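Local structure of aspartate aminotransferase (Plasmodium falciparum, 3K7Y) at residues E75-L80 against H292-L297; E94-C99 against E269-V274; Y148-D153 against L165-N170; K337-N342 against I394-C399. The protein probably catalyses the pyridoxal-phosphate-dependent transfer of an amino group from L-aspartate to 2-oxoglutarate, giving oxaloacetate and L-glutamate, and works as a homodimer. All coordinates share one frame; numbering follows the deposited sequence.

Interaction 1: E75-L80 against H292-L297; sequences EDFSTL and HTNRIL
Asn294 and Leu297 of 292-297 both reach the ring of Phe77. The contact is a small, buried helix-helix packing in the class I aminotransferase fold. It joins helix 75-86 to helix 291-302. Along 292-297, the first residues serve other neighbours. His292 stacks on His292 of the second subunit, and Thr293 packs against Val290 of that subunit. Asn294 is the first residue to meet the other helix. Its CG is anti to the backbone N (chi1 177°), which swings the amide out toward Phe77. The amide nitrogen ND2 lies 3.7 Å from Phe77 CD1. The amide meets the ring obliquely, with the two planes 36° apart. Asn294 ND2 packs here without a hydrogen bond to 75-80. Its hydrogen bonds go to Thr74 OG1, in the residue preceding Glu75, and to Gln102 OE1 of strand 98-104. These bonds fix the amide beside the ring. Arg295 faces away from 75-80, and its guanidinium group bonds to the backbone oxygen of Glu65. Ile296 packs on helix 50-62. Leu297, three residues after Asn294, points toward 75-80. It adds the apolar half of the contact and also touches Phe247. The Phe77 side chain crosses both partners at a slant. At the far end of this contact, Leu297 CB and CD1 each lie 4.2 Å from Phe77 CE1.

Interaction 2: E94-C99 against E269-V274; sequences EDKKIC and EEKKIV
Lys271 is the main residue of this contact: its CG lies against Cys99 and its NZ against the start of the Lys96 side chain. It stands on the first part of helix 268-283. The Lys271 chain bends at each of the three torsions beyond chi1. It therefore folds along the 94-99 backbone instead of extending straight out. Cys99 is the second partner. Its CB points toward the helix and meets Lys271 CG at 3.8 Å. The same CG lies 3.9 Å from the backbone oxygen Ile98 O. Lys96 comes third, in the loop that leads into the strand. Lys271 NZ comes 3.6 Å from Lys96 CB, alongside the base of that side chain. From CB the Lys96 chain turns off in another direction, and the two ammonium nitrogens, Lys96 NZ and Lys271 NZ, stand 6.0 Å apart. They are like charges, and the separation probably limits their repulsion. No hydrogen bond joins the two segments. The contact is close packing of the Lys271 chain, with its nitrogen, on side-chain methylenes and a backbone carbonyl. The backbone of 94-99 is held separately. Lys97 and Cys99 pair with Cys265 and Ile263, while Val274 packs on Ile263 from the helix. The arrangement is that of a helix lying against an outermost strand, 98-104, of the mixed sheet in the large domain of a class I aminotransferase.

Interaction 3: Y148-D153 against L165-N170; sequences YINFFD and LNDLRN
Asp167 meets Ile149 and Asn150 where strand 145-153 leaves its regular course. Its carboxylate oxygen OD1 accepts a hydrogen bond from the backbone nitrogen Asn150 N at 2.8 Å, with an N-H...O angle of 152°. The position of OD1 is less certain than the distance suggests, because the model crowds it against the Asn150 side chain. How the Asn150 amide and the carboxylate are placed against each other is therefore doubtful. Ile149 supplies the apolar part. Its first torsion turns CG2 toward the helix, where this methyl meets Asp167 CB at 3.8 Å. These two side chains run past each other in opposite directions. The other branch of Ile149 reaches further along the helix, where its CD1 lies 4.1 Å from Leu168 CD1. Neighbouring structure then sets these groups in place. Ile149 pairs through its backbone with Val127 and Asn129, and its side chain also packs on Tyr126 of the adjoining strand and on Phe164 of helix 161-170. Phe151 bonds by its backbone to Asn160, and its ring meets Phe164 edge-to-face. On another side of the helix, Leu165 packs on helix 193-206. Helix 161-170 thus rests against strand 145-153, with the short antiparallel strand 158-159 between them in the chain. It then leads to strand 176-179, parallel to 145-153 and separated from it by strand 124-128. This is a beta-alpha-beta crossover, elaborated by a short extra strand, in the mixed sheet of the PLP-dependent aminotransferase fold.

Interaction 4: K337-N342 against I394-C399; sequences KKYNLN and IADKIC
Tyr339 gives this contact its polar link, and Tyr339 and Leu341 together give it its apolar part. The hydrogen bond runs from the phenol oxygen Tyr339 OH to Asp396 OD1, at 2.7 Å. It uses the syn lone pair of OD1, on the side of the other carboxylate oxygen. The acceptor sits at the edge of the Tyr339 ring, near the ring plane. Ring and carboxylate planes are 32° apart, although the two side chains themselves cross at about a right angle. A chi1 of 179° sets Asp396 CG opposite its own N and carries the carboxylate to the phenol. The apolar contacts gather on Cys399, one turn further along the helix. Its CB meets Tyr339 CD2 at 3.7 Å and Leu341 CD1 at 3.9 Å. The backbone carbon Cys399 C lies over one face of the Tyr339 ring, offset toward the rim. The tyrosine therefore touches the helix twice, with its hydroxyl at Asp396 and with its ring at Cys399. Charge plays a smaller part. Lys397 NZ makes a long salt bridge to Asp396 OD2, at 3.9 Å. The hydrogen bond, and more weakly the distant Lys397, would probably favour the charged carboxylate. The inner side of the helix is held by other residues. Ile394, Ala395 and Ile398 pack on Phe328 and Leu332 of the long helix 304-335. The loop 337-342 follows that long helix and turns back to the C-terminal helix 390-403. The arrangement is consistent with the small domain of class I aminotransferases, in which the C-terminal helix packs against the long helix.

In the fold
Interactions 1 and 2 are close neighbours, with centres 18 Å apart and nearest atoms about 6 Å apart. Helix 75-86 and strand 98-104 are consecutive in the chain, as are helices 268-283 and 291-302. Both contacts also touch the second subunit. Interaction 2 and interaction 3 both reach the same mixed sheet, their centres 32 Å apart. Interaction 4 lies far from the first two, its centre 49 Å from that of interaction 1 and 56 Å from that of interaction 2. Interaction 1 comes nearest the cofactor. The Leu297 side chain is about 10 Å from a bound pyridoxal phosphate and about 9 Å from the side chain of Ser246, which binds it.

Interaction 1: E75-L80 against H292-L297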
# COMPACT_ATOMS: atom_id res chain seq x y z
N GLU A 75 2.27 -16.76 -7.80
CA GLU A 75 2.79 -17.36 -9.01
C GLU A 75 1.76 -17.28 -10.14
O GLU A 75 2.11 -17.05 -11.30
CB GLU A 75 3.20 -18.81 -8.73
CG GLU A 75 2.27 -19.57 -7.75
CD GLU A 75 2.48 -19.21 -6.26
OE1 GLU A 75 1.50 -19.35 -5.49
OE2 GLU A 75 3.60 -18.80 -5.86
N ASP A 76 0.48 -17.47 -9.80
CA ASP A 76 -0.65 -17.28 -10.73
C ASP A 76 -0.81 -15.82 -11.11
O ASP A 76 -1.02 -15.50 -12.28
CB ASP A 76 -1.96 -17.75 -10.10
CG ASP A 76 -1.92 -19.20 -9.69
OD1 ASP A 76 -2.25 -19.48 -8.52
OD2 ASP A 76 -1.55 -20.05 -10.53
N PHE A 77 -0.74 -14.95 -10.10
CA PHE A 77 -0.79 -13.50 -10.33
C PHE A 77 0.25 -13.09 -11.37
O PHE A 77 -0.08 -12.44 -12.36
CB PHE A 77 -0.55 -12.72 -9.03
CG PHE A 77 -0.91 -11.26 -9.13
CD1 PHE A 77 -2.14 -10.81 -8.66
CD2 PHE A 77 -0.04 -10.35 -9.71
CE1 PHE A 77 -2.49 -9.47 -8.76
CE2 PHE A 77 -0.38 -9.00 -9.81
CZ PHE A 77 -1.61 -8.56 -9.33
N SER A 78 1.50 -13.48 -11.15
CA SER A 78 2.55 -13.04 -12.04
C SER A 78 2.56 -13.71 -13.43
O SER A 78 3.28 -13.25 -14.30
CB SER A 78 3.93 -13.10 -11.35
OG SER A 78 4.52 -14.38 -11.46
N THR A 79 1.77 -14.77 -13.63
CA THR A 79 1.65 -15.35 -14.99
C THR A 79 0.35 -14.95 -15.64
O THR A 79 0.35 -14.54 -16.79
CB THR A 79 1.85 -16.91 -15.11
OG1 THR A 79 0.85 -17.60 -14.36
CG2 THR A 79 3.26 -17.37 -14.69
N LEU A 80 -0.75 -15.09 -14.91
CA LEU A 80 -2.07 -14.68 -15.40
C LEU A 80 -2.06 -13.23 -15.87
O LEU A 80 -2.52 -12.92 -16.97
CB LEU A 80 -3.12 -14.85 -14.32
CG LEU A 80 -3.67 -16.26 -14.14
CD1 LEU A 80 -4.31 -16.36 -12.78
CD2 LEU A 80 -4.67 -16.60 -15.24
N HIS A 292 -6.27 -10.25 -0.40
CA HIS A 292 -7.62 -10.26 -0.96
C HIS A 292 -7.63 -9.86 -2.42
O HIS A 292 -8.17 -10.58 -3.26
CB HIS A 292 -8.55 -9.34 -0.18
CG HIS A 292 -9.82 -9.01 -0.91
ND1 HIS A 292 -10.93 -9.83 -0.89
CD2 HIS A 292 -10.15 -7.94 -1.68
CE1 HIS A 292 -11.89 -9.28 -1.61
NE2 HIS A 292 -11.44 -8.14 -2.10
N THR A 293 -7.05 -8.71 -2.72
CA THR A 293 -7.11 -8.20 -4.07
C THR A 293 -6.28 -9.09 -4.98
O THR A 293 -6.55 -9.20 -6.15
CB THR A 293 -6.80 -6.67 -4.16
OG1 THR A 293 -5.44 -6.42 -3.85
CG2 THR A 293 -7.66 -5.90 -3.17
N ASN A 294 -5.30 -9.78 -4.41
CA ASN A 294 -4.58 -10.78 -5.18
C ASN A 294 -5.48 -11.91 -5.59
O ASN A 294 -5.56 -12.25 -6.76
CB ASN A 294 -3.41 -11.35 -4.38
CG ASN A 294 -2.68 -12.45 -5.12
OD1 ASN A 294 -3.28 -13.48 -5.46
ND2 ASN A 294 -1.39 -12.25 -5.38
N ARG A 295 -6.16 -12.50 -4.61
CA ARG A 295 -7.14 -13.57 -4.85
C ARG A 295 -8.27 -13.18 -5.83
O ARG A 295 -8.51 -13.91 -6.79
CB ARG A 295 -7.71 -14.08 -3.52
CG ARG A 295 -6.67 -14.79 -2.63
CD ARG A 295 -7.17 -15.01 -1.20
NE ARG A 295 -6.36 -16.00 -0.49
CZ ARG A 295 -6.50 -16.34 0.79
NH1 ARG A 295 -7.42 -15.77 1.55
NH2 ARG A 295 -5.70 -17.26 1.32
N ILE A 296 -8.95 -12.05 -5.62
CA ILE A 296 -10.01 -11.60 -6.55
C ILE A 296 -9.54 -11.65 -8.00
O ILE A 296 -10.29 -12.08 -8.87
CB ILE A 296 -10.47 -10.13 -6.30
CG1 ILE A 296 -10.70 -9.87 -4.80
CG2 ILE A 296 -11.72 -9.79 -7.13
CD1 ILE A 296 -11.72 -10.79 -4.12
N LEU A 297 -8.31 -11.22 -8.24
CA LEU A 297 -7.75 -11.14 -9.58
C LEU A 297 -7.47 -12.50 -10.22
O LEU A 297 -7.91 -12.77 -11.34
CB LEU A 297 -6.49 -10.28 -9.58
CG LEU A 297 -6.50 -9.33 -10.77
CD1 LEU A 297 -6.03 -7.94 -10.35
CD2 LEU A 297 -5.73 -9.89 -11.97

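Interaction 2: E94-C99 against E269-V274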
# COMPACT_ATOMS: atom_id res chain seq x y z
N GLU A 94 7.29 -17.68 -20.97
CA GLU A 94 7.66 -19.06 -20.63
C GLU A 94 9.19 -19.28 -20.53
O GLU A 94 9.63 -20.34 -20.08
CB GLU A 94 6.98 -20.08 -21.57
CG GLU A 94 7.77 -20.54 -22.81
CD GLU A 94 7.89 -19.47 -23.89
OE1 GLU A 94 8.35 -18.34 -23.59
OE2 GLU A 94 7.54 -19.77 -25.06
N ASP A 95 9.97 -18.29 -20.95
CA ASP A 95 11.42 -18.29 -20.76
C ASP A 95 11.85 -17.60 -19.45
O ASP A 95 13.04 -17.31 -19.25
CB ASP A 95 12.12 -17.63 -21.94
CG ASP A 95 12.18 -18.53 -23.15
OD1 ASP A 95 11.43 -19.53 -23.19
OD2 ASP A 95 12.98 -18.24 -24.07
N LYS A 96 10.85 -17.36 -18.59
CA LYS A 96 11.03 -16.72 -17.28
C LYS A 96 11.93 -15.48 -17.33
O LYS A 96 12.87 -15.36 -16.55
CB LYS A 96 11.55 -17.73 -16.24
CG LYS A 96 10.49 -18.65 -15.62
CD LYS A 96 10.28 -19.93 -16.43
CE LYS A 96 9.83 -21.11 -15.56
NZ LYS A 96 8.47 -20.93 -14.97
N LYS A 97 11.63 -14.59 -18.27
CA LYS A 97 12.44 -13.39 -18.46
C LYS A 97 11.79 -12.15 -17.85
O LYS A 97 12.44 -11.11 -17.69
CB LYS A 97 12.79 -13.16 -19.95
CG LYS A 97 13.69 -14.25 -20.58
CD LYS A 97 14.86 -13.68 -21.41
CE LYS A 97 14.42 -12.62 -22.43
NZ LYS A 97 15.54 -11.73 -22.89
N ILE A 98 10.51 -12.25 -17.48
CA ILE A 98 9.83 -11.14 -16.83
C ILE A 98 9.74 -11.33 -15.33
O ILE A 98 9.30 -12.37 -14.84
CB ILE A 98 8.41 -10.92 -17.34
CG1 ILE A 98 8.40 -10.75 -18.86
CG2 ILE A 98 7.81 -9.69 -16.70
CD1 ILE A 98 7.17 -11.34 -19.50
N CYS A 99 10.18 -10.30 -14.61
CA CYS A 99 10.00 -10.23 -13.18
C CYS A 99 8.82 -9.32 -12.94
O CYS A 99 8.89 -8.12 -13.22
CB CYS A 99 11.23 -9.66 -12.50
SG CYS A 99 10.90 -9.03 -10.84
N GLU A 269 18.47 -15.25 -14.46
CA GLU A 269 19.31 -14.99 -13.29
C GLU A 269 19.38 -13.51 -12.91
O GLU A 269 19.81 -13.17 -11.82
CB GLU A 269 20.72 -15.54 -13.50
CG GLU A 269 20.81 -17.06 -13.77
CD GLU A 269 20.60 -17.44 -15.25
OE1 GLU A 269 20.02 -18.53 -15.51
OE2 GLU A 269 21.03 -16.68 -16.15
N GLU A 270 19.00 -12.63 -13.83
CA GLU A 270 18.79 -11.22 -13.52
C GLU A 270 17.43 -11.06 -12.86
O GLU A 270 17.28 -10.31 -11.89
CB GLU A 270 18.88 -10.33 -14.77
CG GLU A 270 20.18 -9.56 -14.90
CD GLU A 270 20.08 -8.42 -15.92
OE1 GLU A 270 21.14 -7.83 -16.25
OE2 GLU A 270 18.96 -8.12 -16.41
N LYS A 271 16.43 -11.77 -13.40
CA LYS A 271 15.12 -11.90 -12.76
C LYS A 271 15.31 -12.08 -11.24
O LYS A 271 14.79 -11.26 -10.45
CB LYS A 271 14.34 -13.06 -13.40
CG LYS A 271 12.81 -12.99 -13.30
CD LYS A 271 12.26 -13.83 -12.16
CE LYS A 271 12.23 -15.33 -12.47
NZ LYS A 271 11.04 -15.74 -13.24
N LYS A 272 16.08 -13.10 -10.83
CA LYS A 272 16.30 -13.41 -9.40
C LYS A 272 16.83 -12.24 -8.58
O LYS A 272 16.41 -12.06 -7.46
CB LYS A 272 17.23 -14.61 -9.21
CG LYS A 272 16.53 -15.98 -9.06
CD LYS A 272 17.11 -16.80 -7.88
CE LYS A 272 17.03 -18.31 -8.13
NZ LYS A 272 18.23 -18.80 -8.86
N ILE A 273 17.78 -11.48 -9.14
CA ILE A 273 18.33 -10.30 -8.46
C ILE A 273 17.30 -9.17 -8.32
O ILE A 273 16.92 -8.81 -7.21
CB ILE A 273 19.60 -9.75 -9.18
CG1 ILE A 273 20.84 -10.60 -8.87
CG2 ILE A 273 19.87 -8.30 -8.78
CD1 ILE A 273 22.14 -10.09 -9.53
N VAL A 274 16.84 -8.62 -9.44
CA VAL A 274 15.85 -7.54 -9.44
C VAL A 274 14.75 -7.83 -8.41
O VAL A 274 14.30 -6.94 -7.66
CB VAL A 274 15.25 -7.33 -10.85
CG1 VAL A 274 14.36 -6.12 -10.86
CG2 VAL A 274 16.34 -7.12 -11.86

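Interaction 3: Y148-D153 against L165-N170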
# COMPACT_ATOMS: atom_id res chain seq x y z
N TYR A 148 10.66 17.31 -20.57
CA TYR A 148 9.47 17.09 -21.40
C TYR A 148 9.80 16.89 -22.85
O TYR A 148 10.57 17.66 -23.40
CB TYR A 148 8.50 18.28 -21.29
CG TYR A 148 7.98 18.52 -19.89
CD1 TYR A 148 6.65 18.24 -19.56
CD2 TYR A 148 8.83 19.04 -18.90
CE1 TYR A 148 6.18 18.47 -18.27
CE2 TYR A 148 8.37 19.27 -17.62
CZ TYR A 148 7.05 18.99 -17.30
OH TYR A 148 6.63 19.23 -16.01
N ILE A 149 9.20 15.87 -23.45
CA ILE A 149 9.26 15.60 -24.89
C ILE A 149 7.99 16.13 -25.58
O ILE A 149 6.89 15.94 -25.05
CB ILE A 149 9.38 14.08 -25.17
CG1 ILE A 149 10.76 13.56 -24.79
CG2 ILE A 149 9.12 13.73 -26.63
CD1 ILE A 149 10.92 12.05 -25.01
N ASN A 150 8.16 16.79 -26.74
CA ASN A 150 7.04 17.22 -27.59
C ASN A 150 6.11 16.07 -27.84
O ASN A 150 6.55 14.95 -28.02
CB ASN A 150 7.53 17.64 -28.98
CG ASN A 150 8.30 18.92 -28.97
OD1 ASN A 150 7.72 20.00 -28.82
ND2 ASN A 150 9.61 18.83 -29.19
N PHE A 151 4.81 16.33 -27.90
CA PHE A 151 3.89 15.25 -28.18
C PHE A 151 2.60 15.71 -28.82
O PHE A 151 2.49 15.76 -30.04
CB PHE A 151 3.60 14.46 -26.90
CG PHE A 151 2.95 13.15 -27.14
CD1 PHE A 151 3.67 12.09 -27.67
CD2 PHE A 151 1.61 12.96 -26.83
CE1 PHE A 151 3.08 10.86 -27.89
CE2 PHE A 151 0.99 11.73 -27.06
CZ PHE A 151 1.73 10.68 -27.60
N PHE A 152 1.63 16.04 -27.99
CA PHE A 152 0.32 16.44 -28.43
C PHE A 152 0.44 17.77 -29.16
O PHE A 152 1.17 18.66 -28.70
CB PHE A 152 -0.55 16.57 -27.20
CG PHE A 152 -1.93 16.97 -27.48
CD1 PHE A 152 -2.84 16.06 -27.96
CD2 PHE A 152 -2.34 18.26 -27.23
CE1 PHE A 152 -4.14 16.43 -28.22
CE2 PHE A 152 -3.64 18.63 -27.48
CZ PHE A 152 -4.54 17.71 -27.98
N ASP A 153 -0.24 17.90 -30.31
CA ASP A 153 -0.23 19.16 -31.06
C ASP A 153 -1.45 19.97 -30.69
O ASP A 153 -2.58 19.53 -30.89
CB ASP A 153 -0.14 18.97 -32.57
CG ASP A 153 -0.01 20.29 -33.31
OD1 ASP A 153 -1.01 21.04 -33.40
OD2 ASP A 153 1.11 20.60 -33.78
N LEU A 165 9.19 12.27 -32.51
CA LEU A 165 10.34 11.42 -32.86
C LEU A 165 11.64 12.19 -32.95
O LEU A 165 12.71 11.61 -32.76
CB LEU A 165 10.10 10.67 -34.16
CG LEU A 165 8.88 9.76 -34.22
CD1 LEU A 165 8.61 9.40 -35.66
CD2 LEU A 165 9.09 8.53 -33.41
N ASN A 166 11.55 13.47 -33.27
CA ASN A 166 12.69 14.37 -33.20
C ASN A 166 13.40 14.36 -31.86
O ASN A 166 14.60 14.08 -31.79
CB ASN A 166 12.25 15.79 -33.48
CG ASN A 166 12.70 16.26 -34.80
OD1 ASN A 166 12.92 15.46 -35.71
ND2 ASN A 166 12.87 17.57 -34.93
N ASP A 167 12.65 14.68 -30.80
CA ASP A 167 13.15 14.71 -29.45
C ASP A 167 13.59 13.32 -29.07
O ASP A 167 14.67 13.13 -28.52
CB ASP A 167 12.07 15.18 -28.48
CG ASP A 167 11.57 16.58 -28.78
OD1 ASP A 167 10.47 16.91 -28.28
OD2 ASP A 167 12.26 17.34 -29.51
N LEU A 168 12.76 12.34 -29.41
CA LEU A 168 13.12 10.96 -29.21
C LEU A 168 14.48 10.61 -29.82
O LEU A 168 15.09 9.61 -29.44
CB LEU A 168 12.03 10.05 -29.77
CG LEU A 168 11.83 8.74 -29.02
CD1 LEU A 168 11.89 8.92 -27.50
CD2 LEU A 168 10.49 8.13 -29.42
N ARG A 169 14.95 11.45 -30.74
CA ARG A 169 16.22 11.23 -31.43
C ARG A 169 17.41 12.03 -30.89
O ARG A 169 18.55 11.64 -31.08
CB ARG A 169 16.07 11.48 -32.93
CG ARG A 169 15.68 10.26 -33.76
CD ARG A 169 15.95 10.51 -35.25
NE ARG A 169 15.50 9.42 -36.12
CZ ARG A 169 16.20 8.30 -36.38
NH1 ARG A 169 17.38 8.09 -35.82
NH2 ARG A 169 15.70 7.38 -37.20
N ASN A 170 17.17 13.15 -30.23
CA ASN A 170 18.30 13.93 -29.72
C ASN A 170 18.36 14.09 -28.20
O ASN A 170 19.14 14.89 -27.69
CB ASN A 170 18.44 15.27 -30.44
CG ASN A 170 17.17 15.70 -31.15
OD1 ASN A 170 17.05 15.55 -32.37
ND2 ASN A 170 16.21 16.23 -30.39

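Interaction 4: K337-N342 against I394-C399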
# COMPACT_ATOMS: atom_id res chain seq x y z
N LYS A 337 -24.96 26.41 -33.35
CA LYS A 337 -25.75 27.21 -34.31
C LYS A 337 -26.61 28.30 -33.65
O LYS A 337 -26.76 29.40 -34.20
CB LYS A 337 -26.71 26.32 -35.11
CG LYS A 337 -26.10 25.38 -36.13
CD LYS A 337 -27.22 24.51 -36.73
CE LYS A 337 -26.76 23.07 -37.01
NZ LYS A 337 -27.90 22.12 -36.88
N LYS A 338 -27.20 27.97 -32.51
CA LYS A 338 -28.02 28.91 -31.77
C LYS A 338 -27.23 30.17 -31.40
O LYS A 338 -27.78 31.28 -31.35
CB LYS A 338 -28.62 28.26 -30.52
CG LYS A 338 -29.71 27.24 -30.82
CD LYS A 338 -30.39 26.72 -29.56
CE LYS A 338 -31.48 25.70 -29.92
NZ LYS A 338 -32.08 24.99 -28.75
N TYR A 339 -25.94 30.01 -31.16
CA TYR A 339 -25.11 31.15 -30.75
C TYR A 339 -24.25 31.67 -31.91
O TYR A 339 -23.42 32.55 -31.73
CB TYR A 339 -24.29 30.79 -29.50
CG TYR A 339 -25.17 30.33 -28.35
CD1 TYR A 339 -25.63 31.23 -27.38
CD2 TYR A 339 -25.59 28.99 -28.24
CE1 TYR A 339 -26.46 30.81 -26.33
CE2 TYR A 339 -26.41 28.57 -27.20
CZ TYR A 339 -26.85 29.48 -26.25
OH TYR A 339 -27.67 29.06 -25.22
N ASN A 340 -24.50 31.12 -33.11
CA ASN A 340 -23.73 31.38 -34.33
C ASN A 340 -22.20 31.23 -34.19
O ASN A 340 -21.43 32.05 -34.70
CB ASN A 340 -24.19 32.69 -35.02
CG ASN A 340 -23.29 33.90 -34.73
OD1 ASN A 340 -22.52 33.92 -33.77
ND2 ASN A 340 -23.41 34.92 -35.57
N LEU A 341 -21.78 30.17 -33.52
CA LEU A 341 -20.36 29.86 -33.31
C LEU A 341 -19.86 28.98 -34.43
O LEU A 341 -20.65 28.28 -35.06
CB LEU A 341 -20.15 29.17 -31.96
CG LEU A 341 -20.58 29.87 -30.67
CD1 LEU A 341 -20.82 28.83 -29.59
CD2 LEU A 341 -19.57 30.91 -30.21
N ASN A 342 -18.54 28.98 -34.64
CA ASN A 342 -17.92 28.44 -35.86
C ASN A 342 -16.73 27.51 -35.62
O ASN A 342 -15.71 27.61 -36.31
CB ASN A 342 -17.48 29.61 -36.76
CG ASN A 342 -16.63 30.65 -35.99
OD1 ASN A 342 -16.90 30.97 -34.81
ND2 ASN A 342 -15.61 31.20 -36.67
N ILE A 394 -25.64 20.20 -20.95
CA ILE A 394 -24.20 20.36 -21.05
C ILE A 394 -23.80 21.15 -22.29
O ILE A 394 -23.13 22.19 -22.19
CB ILE A 394 -23.49 18.99 -21.07
CG1 ILE A 394 -23.79 18.21 -19.79
CG2 ILE A 394 -22.00 19.17 -21.23
CD1 ILE A 394 -23.33 16.78 -19.83
N ALA A 395 -24.21 20.65 -23.45
CA ALA A 395 -23.78 21.17 -24.74
C ALA A 395 -24.24 22.60 -24.90
O ALA A 395 -23.47 23.46 -25.34
CB ALA A 395 -24.32 20.29 -25.87
N ASP A 396 -25.49 22.85 -24.51
CA ASP A 396 -26.01 24.20 -24.44
C ASP A 396 -25.10 25.10 -23.61
O ASP A 396 -24.51 26.03 -24.14
CB ASP A 396 -27.44 24.18 -23.87
CG ASP A 396 -28.03 25.57 -23.75
OD1 ASP A 396 -27.44 26.56 -24.24
OD2 ASP A 396 -29.12 25.66 -23.15
N LYS A 397 -24.94 24.79 -22.32
CA LYS A 397 -24.16 25.64 -21.43
C LYS A 397 -22.72 25.92 -21.90
O LYS A 397 -22.19 27.00 -21.63
CB LYS A 397 -24.16 25.08 -20.00
CG LYS A 397 -25.50 25.23 -19.25
CD LYS A 397 -26.03 26.66 -19.31
CE LYS A 397 -27.37 26.80 -18.60
NZ LYS A 397 -28.47 26.10 -19.32
N ILE A 398 -22.12 24.96 -22.60
CA ILE A 398 -20.78 25.08 -23.18
C ILE A 398 -20.76 26.16 -24.25
O ILE A 398 -19.84 26.97 -24.32
CB ILE A 398 -20.32 23.76 -23.83
CG1 ILE A 398 -19.78 22.80 -22.77
CG2 ILE A 398 -19.25 24.02 -24.88
CD1 ILE A 398 -19.19 21.51 -23.34
N CYS A 399 -21.78 26.14 -25.10
CA CYS A 399 -21.92 27.12 -26.15
C CYS A 399 -22.28 28.46 -25.53
O CYS A 399 -21.58 29.45 -25.74
CB CYS A 399 -22.97 26.66 -27.16
SG CYS A 399 -22.52 25.10 -28.03